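Local coordinates for DNA polymerase beta (Leishmania infantum, PDB 4P4P) that catalyses template-directed addition of deoxyribonucleotides to DNA as a family X polymerase and probably serves in base excision repair, at a contact of chain A with DNA. Coordinates in Å, arbitrary orientation; residue numbers count along the deposited sequence, not the author numbering.

A contact of chain A with DNA. Residues 34, 293, 297, 300. With nucleotides of chain C; nucleotides of chain B.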
ATOM      1  N   LYS A  34     -18.776   2.007   7.350  1.00 64.22           N
ATOM      2  CA  LYS A  34     -17.563   2.816   7.393  1.00 63.57           C
ATOM      3  C   LYS A  34     -17.902   4.277   7.636  1.00 64.28           C
ATOM      4  O   LYS A  34     -17.095   5.028   8.185  1.00 65.73           O
ATOM      5  CB  LYS A  34     -16.761   2.672   6.092  1.00 63.98           C
ATOM      6  CG  LYS A  34     -17.399   3.349   4.882  1.00 66.68           C
ATOM      7  CD  LYS A  34     -16.724   2.939   3.579  1.00 69.55           C
ATOM      8  CE  LYS A  34     -15.307   3.480   3.469  1.00 70.86           C
ATOM      9  NZ  LYS A  34     -15.265   4.960   3.314  1.00 72.98           N
ATOM     10  N   LYS A 293      -4.658   8.168   6.340  1.00 27.57           N
ATOM     11  CA  LYS A 293      -5.914   7.839   5.681  1.00 27.78           C
ATOM     12  C   LYS A 293      -6.913   9.005   5.702  1.00 25.20           C
ATOM     13  O   LYS A 293      -7.523   9.331   4.675  1.00 24.55           O
ATOM     14  CB  LYS A 293      -6.549   6.601   6.310  1.00 30.09           C
ATOM     15  CG  LYS A 293      -7.961   6.347   5.830  1.00 37.39           C
ATOM     16  CD  LYS A 293      -8.708   5.431   6.764  1.00 45.78           C
ATOM     17  CE  LYS A 293     -10.191   5.520   6.497  1.00 52.05           C
ATOM     18  NZ  LYS A 293     -10.645   6.931   6.639  1.00 56.76           N
ATOM     19  N   VAL A 297      -8.486  11.334   2.618  1.00 24.32           N
ATOM     20  CA  VAL A 297      -9.915  11.473   2.389  1.00 26.42           C
ATOM     21  C   VAL A 297     -10.286  12.953   2.248  1.00 27.60           C
ATOM     22  O   VAL A 297     -10.985  13.341   1.305  1.00 29.12           O
ATOM     23  CB  VAL A 297     -10.732  10.783   3.497  1.00 27.12           C
ATOM     24  CG1 VAL A 297     -12.214  11.155   3.384  1.00 27.04           C
ATOM     25  CG2 VAL A 297     -10.536   9.272   3.414  1.00 28.67           C
ATOM     26  N   ARG A 300      -9.024  14.343  -0.980  1.00 27.03           N
ATOM     27  CA  ARG A 300      -9.760  13.823  -2.132  1.00 25.48           C
ATOM     28  C   ARG A 300     -11.123  14.473  -2.232  1.00 23.40           C
ATOM     29  O   ARG A 300     -11.630  14.683  -3.335  1.00 25.53           O
ATOM     30  CB  ARG A 300      -9.854  12.294  -2.096  1.00 19.04           C
ATOM     31  CG  ARG A 300      -8.537  11.643  -2.504  1.00 23.24           C
ATOM     32  CD  ARG A 300      -8.396  10.183  -2.068  1.00 23.88           C
ATOM     33  NE  ARG A 300      -7.067   9.684  -2.424  1.00 21.08           N
ATOM     34  CZ  ARG A 300      -6.793   8.424  -2.734  1.00 23.98           C
ATOM     35  NH1 ARG A 300      -7.751   7.507  -2.703  1.00 25.13           N
ATOM     36  NH2 ARG A 300      -5.555   8.079  -3.069  1.00 23.35           N
TER
ATOM     37  P    DT C   7      -0.253   0.905   4.474  1.00 65.84           P
ATOM     38  OP1  DT C   7       0.251   0.479   3.153  1.00 48.17           O
ATOM     39  OP2  DT C   7       0.682   0.974   5.623  1.00 70.67           O
ATOM     40  O5'  DT C   7      -0.943   2.353   4.360  1.00 60.84           O
ATOM     41  C5'  DT C   7      -0.152   3.448   3.920  1.00 44.57           C
ATOM     42  C4'  DT C   7      -1.037   4.592   3.477  1.00 35.51           C
ATOM     43  O4'  DT C   7      -2.221   4.087   2.813  1.00 28.70           O
ATOM     44  C3'  DT C   7      -1.607   5.434   4.605  1.00 31.33           C
ATOM     45  O3'  DT C   7      -0.605   6.329   5.046  1.00 30.38           O
ATOM     46  C2'  DT C   7      -2.736   6.154   3.886  1.00 28.22           C
ATOM     47  C1'  DT C   7      -3.165   5.141   2.822  1.00 26.52           C
ATOM     48  N1   DT C   7      -4.491   4.577   3.120  1.00 25.99           N
ATOM     49  C2   DT C   7      -5.536   4.995   2.349  1.00 27.01           C
ATOM     50  O2   DT C   7      -5.392   5.788   1.443  1.00 29.69           O
ATOM     51  N3   DT C   7      -6.740   4.437   2.682  1.00 27.35           N
ATOM     52  C4   DT C   7      -6.986   3.524   3.693  1.00 25.72           C
ATOM     53  O4   DT C   7      -8.113   3.095   3.913  1.00 30.12           O
ATOM     54  C5   DT C   7      -5.840   3.133   4.476  1.00 23.51           C
ATOM     55  C7   DT C   7      -5.986   2.157   5.616  1.00 19.67           C
ATOM     56  C6   DT C   7      -4.660   3.677   4.156  1.00 22.39           C
TER
ATOM     57  P    DA B   5     -16.180   9.672   0.804  1.00 56.22           P
ATOM     58  OP1  DA B   5     -16.399   8.227   1.046  1.00 56.33           O
ATOM     59  OP2  DA B   5     -15.870  10.555   1.949  1.00 55.21           O
ATOM     60  O5'  DA B   5     -15.026   9.804  -0.293  1.00 42.81           O
ATOM     61  C5'  DA B   5     -14.374  11.031  -0.492  1.00 33.24           C
ATOM     62  C4'  DA B   5     -13.221  10.762  -1.422  1.00 30.03           C
ATOM     63  O4'  DA B   5     -12.223   9.981  -0.727  1.00 23.75           O
ATOM     64  C3'  DA B   5     -13.609   9.967  -2.662  1.00 29.54           C
ATOM     65  O3'  DA B   5     -12.879  10.521  -3.750  1.00 28.59           O
ATOM     66  C2'  DA B   5     -13.209   8.536  -2.298  1.00 29.37           C
ATOM     67  C1'  DA B   5     -12.000   8.753  -1.392  1.00 27.49           C
ATOM     68  N9   DA B   5     -11.855   7.768  -0.328  1.00 28.51           N
ATOM     69  C8   DA B   5     -12.854   7.325   0.499  1.00 27.62           C
ATOM     70  N7   DA B   5     -12.449   6.449   1.388  1.00 26.62           N
ATOM     71  C5   DA B   5     -11.095   6.325   1.138  1.00 25.71           C
ATOM     72  C6   DA B   5     -10.098   5.548   1.749  1.00 28.98           C
ATOM     73  N6   DA B   5     -10.354   4.730   2.772  1.00 30.44           N
ATOM     74  N1   DA B   5      -8.837   5.643   1.261  1.00 30.13           N
ATOM     75  C2   DA B   5      -8.608   6.473   0.229  1.00 30.46           C
ATOM     76  N3   DA B   5      -9.469   7.257  -0.427  1.00 28.79           N
ATOM     77  C4   DA B   5     -10.708   7.136   0.085  1.00 26.14           C
ATOM     78  P    DG B   6     -13.144  10.019  -5.251  1.00 29.67           P
ATOM     79  OP1  DG B   6     -12.679  11.078  -6.168  1.00 31.61           O
ATOM     80  OP2  DG B   6     -14.522   9.488  -5.319  1.00 34.40           O
ATOM     81  O5'  DG B   6     -12.152   8.772  -5.412  1.00 27.45           O
ATOM     82  C5'  DG B   6     -10.748   8.984  -5.446  1.00 22.18           C
ATOM     83  C4'  DG B   6     -10.048   7.651  -5.328  1.00 25.01           C
ATOM     84  O4'  DG B   6     -10.270   7.064  -4.019  1.00 25.49           O
ATOM     85  C3'  DG B   6     -10.514   6.599  -6.342  1.00 26.70           C
ATOM     86  O3'  DG B   6      -9.535   6.581  -7.389  1.00 26.83           O
ATOM     87  C2'  DG B   6     -10.615   5.309  -5.515  1.00 25.01           C
ATOM     88  C1'  DG B   6      -9.960   5.706  -4.184  1.00 23.52           C
ATOM     89  N9   DG B   6     -10.451   4.938  -3.051  1.00 23.15           N
ATOM     90  C8   DG B   6     -11.749   4.816  -2.637  1.00 23.51           C
ATOM     91  N7   DG B   6     -11.876   4.057  -1.596  1.00 26.49           N
ATOM     92  C5   DG B   6     -10.582   3.646  -1.301  1.00 24.32           C
ATOM     93  C6   DG B   6     -10.106   2.795  -0.283  1.00 24.56           C
ATOM     94  O6   DG B   6     -10.773   2.236   0.591  1.00 29.38           O
ATOM     95  N1   DG B   6      -8.722   2.624  -0.337  1.00 23.74           N
ATOM     96  C2   DG B   6      -7.908   3.222  -1.272  1.00 24.59           C
ATOM     97  N2   DG B   6      -6.595   2.966  -1.198  1.00 26.48           N
ATOM     98  N3   DG B   6      -8.347   4.019  -2.233  1.00 19.43           N
ATOM     99  C4   DG B   6      -9.691   4.177  -2.189  1.00 21.86           C
TER
HETATM  100  O   HOH W   1      -6.059   5.308  -3.840  1.00 21.97           O
HETATM  101  O   HOH W   2     -10.618  12.921  -5.515  1.00 29.30           O
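Lys293 and Val297, a turn apart on thumb helix 293-305, lie against the face of the pair between DT7 of chain C and DA5 of chain B turned away from DG6 of chain B, and Arg300, one turn further on, reaches into the minor groove. The helix probably closes over the pair at the nick, where the newly added nucleotide would sit. Lys293 CB sits over the pyrimidine face of DT7, 3.9 Å from the ring centroid; with CG anti to the backbone N (chi1 170°), the nearly extended chain runs across the base, CG meeting C4 and CD the carbonyl O4. Lys293 CE then passes to the partner base, 3.8 Å from the amino N6 of DA5, and the bend at chi4 turns NZ away from both bases. Beside it, Val297 lays its CG2 methyl over the five-membered ring of DA5, 3.8 Å from C5, while CG1 faces the phosphate oxygen OP2. These mainly CH-pi and van der Waals contacts probably sense the pair's shape more than its sequence. Arg300 packs CB against the DA5 sugar and CD near N3, and its chain, extended from CG to NE, carries NH1 to DA5 N3 at 2.9 Å, a weak hydrogen bond bent to 120° at the hydrogen. Lys34, poorly ordered, brings NZ towards the major-groove edge of DA5. Water 1, in the guanidinium plane, links Arg300 NH1 and NH2 to the next base, 3.1 Å from DG6 N3.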